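Local coordinates for protein p-nitrophenyl phosphatase (Pho2) (Archaeoglobus fulgidus, PDB 3QGM) that probably acts as a metal-dependent phosphatase of the haloacid dehalogenase (HAD) superfamily, with a calcium ion bound at its metal site, at residues G144-A149 against P181-G186. Residues are numbered along the deposited sequence; the frame is centred on the assembly and turned at random.
Sequences GIRYIA and PDVVVG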
loop_
_atom_site.group_PDB
_atom_site.type_symbol
_atom_site.label_atom_id
_atom_site.label_comp_id
_atom_site.label_asym_id
_atom_site.label_seq_id
_atom_site.Cartn_x
_atom_site.Cartn_y
_atom_site.Cartn_z
ATOM N N GLY A 144 13.281 -9.963 6.705
ATOM C CA GLY A 144 14.353 -8.982 6.857
ATOM C C GLY A 144 15.437 -9.082 5.810
ATOM O O GLY A 144 16.477 -8.436 5.926
ATOM N N ILE A 145 15.157 -9.830 4.745
ATOM C CA ILE A 145 16.076 -9.909 3.616
ATOM C C ILE A 145 16.224 -8.573 2.900
ATOM O O ILE A 145 15.413 -7.671 3.018
ATOM C CB ILE A 145 15.711 -11.080 2.650
ATOM C CG1 ILE A 145 14.407 -10.831 1.874
ATOM C CG2 ILE A 145 15.570 -12.405 3.468
ATOM C CD1 ILE A 145 14.055 -11.950 0.848
ATOM N N ARG A 146 17.334 -8.442 2.204
ATOM C CA ARG A 146 17.694 -7.228 1.515
ATOM C C ARG A 146 16.611 -6.943 0.474
ATOM O O ARG A 146 16.167 -7.833 -0.219
ATOM C CB ARG A 146 19.066 -7.435 0.848
ATOM C CG ARG A 146 19.582 -6.265 0.031
ATOM C CD ARG A 146 21.120 -6.160 0.273
ATOM N NE ARG A 146 21.762 -5.110 -0.499
ATOM C CZ ARG A 146 21.888 -3.843 -0.092
ATOM N NH1 ARG A 146 21.417 -3.447 1.087
ATOM N NH2 ARG A 146 22.502 -2.963 -0.884
ATOM N N TYR A 147 16.244 -5.685 0.348
ATOM C CA TYR A 147 15.021 -5.298 -0.298
ATOM C C TYR A 147 15.348 -4.206 -1.312
ATOM O O TYR A 147 15.725 -3.095 -0.961
ATOM C CB TYR A 147 14.028 -4.889 0.812
ATOM C CG TYR A 147 12.759 -4.167 0.418
ATOM C CD1 TYR A 147 12.290 -4.142 -0.895
ATOM C CD2 TYR A 147 12.007 -3.543 1.397
ATOM C CE1 TYR A 147 11.113 -3.463 -1.225
ATOM C CE2 TYR A 147 10.835 -2.853 1.086
ATOM C CZ TYR A 147 10.383 -2.825 -0.219
ATOM O OH TYR A 147 9.242 -2.110 -0.493
ATOM N N ILE A 148 15.218 -4.559 -2.586
ATOM C CA ILE A 148 15.463 -3.648 -3.667
ATOM C C ILE A 148 14.178 -3.341 -4.439
ATOM O O ILE A 148 13.380 -4.239 -4.743
ATOM C CB ILE A 148 16.456 -4.250 -4.683
ATOM C CG1 ILE A 148 17.587 -4.967 -3.941
ATOM C CG2 ILE A 148 17.007 -3.109 -5.555
ATOM C CD1 ILE A 148 18.545 -4.027 -3.273
ATOM N N ALA A 149 14.008 -2.099 -4.808
ATOM C CA ALA A 149 12.895 -1.726 -5.685
ATOM C C ALA A 149 13.451 -1.166 -7.002
ATOM O O ALA A 149 14.447 -0.455 -7.031
ATOM C CB ALA A 149 11.969 -0.724 -5.009
ATOM N N PRO A 181 12.318 0.313 0.958
ATOM C CA PRO A 181 13.395 -0.447 0.318
ATOM C C PRO A 181 14.785 -0.062 0.836
ATOM O O PRO A 181 15.027 1.126 1.161
ATOM C CB PRO A 181 13.244 -0.074 -1.175
ATOM C CG PRO A 181 11.801 0.282 -1.309
ATOM C CD PRO A 181 11.498 1.032 -0.022
ATOM N N ASP A 182 15.690 -1.047 0.912
ATOM C CA ASP A 182 17.123 -0.761 1.210
ATOM C C ASP A 182 17.742 0.095 0.096
ATOM O O ASP A 182 18.561 0.989 0.346
ATOM C CB ASP A 182 17.910 -2.083 1.389
ATOM C CG ASP A 182 17.386 -2.919 2.583
ATOM O OD1 ASP A 182 17.169 -2.307 3.644
ATOM O OD2 ASP A 182 17.192 -4.145 2.482
ATOM N N VAL A 183 17.312 -0.170 -1.144
ATOM C CA VAL A 183 17.839 0.492 -2.319
ATOM C C VAL A 183 16.689 0.673 -3.292
ATOM O O VAL A 183 15.980 -0.269 -3.577
ATOM C CB VAL A 183 18.924 -0.370 -3.005
ATOM C CG1 VAL A 183 19.460 0.320 -4.278
ATOM C CG2 VAL A 183 20.074 -0.652 -2.027
ATOM N N VAL A 184 16.480 1.902 -3.748
ATOM C CA VAL A 184 15.645 2.173 -4.901
ATOM C C VAL A 184 16.603 2.449 -6.082
ATOM O O VAL A 184 17.509 3.284 -5.963
ATOM C CB VAL A 184 14.779 3.371 -4.625
ATOM C CG1 VAL A 184 13.899 3.696 -5.851
ATOM C CG2 VAL A 184 13.879 3.135 -3.311
ATOM N N VAL A 185 16.420 1.740 -7.197
ATOM C CA VAL A 185 17.321 1.842 -8.357
ATOM C C VAL A 185 16.969 3.036 -9.245
ATOM O O VAL A 185 17.860 3.851 -9.572
ATOM C CB VAL A 185 17.342 0.524 -9.125
ATOM C CG1 VAL A 185 18.284 0.577 -10.364
ATOM C CG2 VAL A 185 17.757 -0.577 -8.155
ATOM N N GLY A 186 15.684 3.177 -9.587
ATOM C CA GLY A 186 15.247 4.094 -10.646
ATOM C C GLY A 186 15.336 5.561 -10.256
ATOM O O GLY A 186 15.539 5.885 -9.085
#
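Gly144, at positive phi, ends helix 131-143 in a Schellman motif, and the chain then enters strand 146-149. Arg146 leaves the backbone with CG anti to its N and bends at chi2 (141°), so that its guanidinium crosses obliquely beside Asp182 CB and brings NH2 to 3.5 Å from Val183 CG2; the charge of that group is met by Glu87. At Tyr147 the backbone N donates to Asp182 OD2 (2.8 Å) from above the carboxylate plane, a side chain standing in for a strand carbonyl, while Arg179 forms a salt bridge to the same oxygen. Tyr147 O receives weak bonds from the N atoms of both Asp182 and Val183. The tyrosine ring lies beneath Pro181, whose CA sits 3.6 Å from the ring centroid in a CH-pi contact, with Pro181 CG near CZ. A leucine in place of Tyr147 takes away the flat ring and would probably leave Pro181 less firmly packed beside helix 167-177. Ile148 points to the same face of the sheet as Val183, the one toward helix 76-87, setting CD1 3.7 Å from Val183 CB and CG2 against Val185 CG2. Ala149 then completes the pairing: its N reaches Val183 O at 3.0 Å, nearly straight (169°), and its O accepts from Val185 N at 3.0 Å. Such staggered bonding exemplifies parallel beta pairing, here placing 183-184 at the edge of the five-stranded parallel sheet in the alpha/beta cap domain of this HAD-type fold.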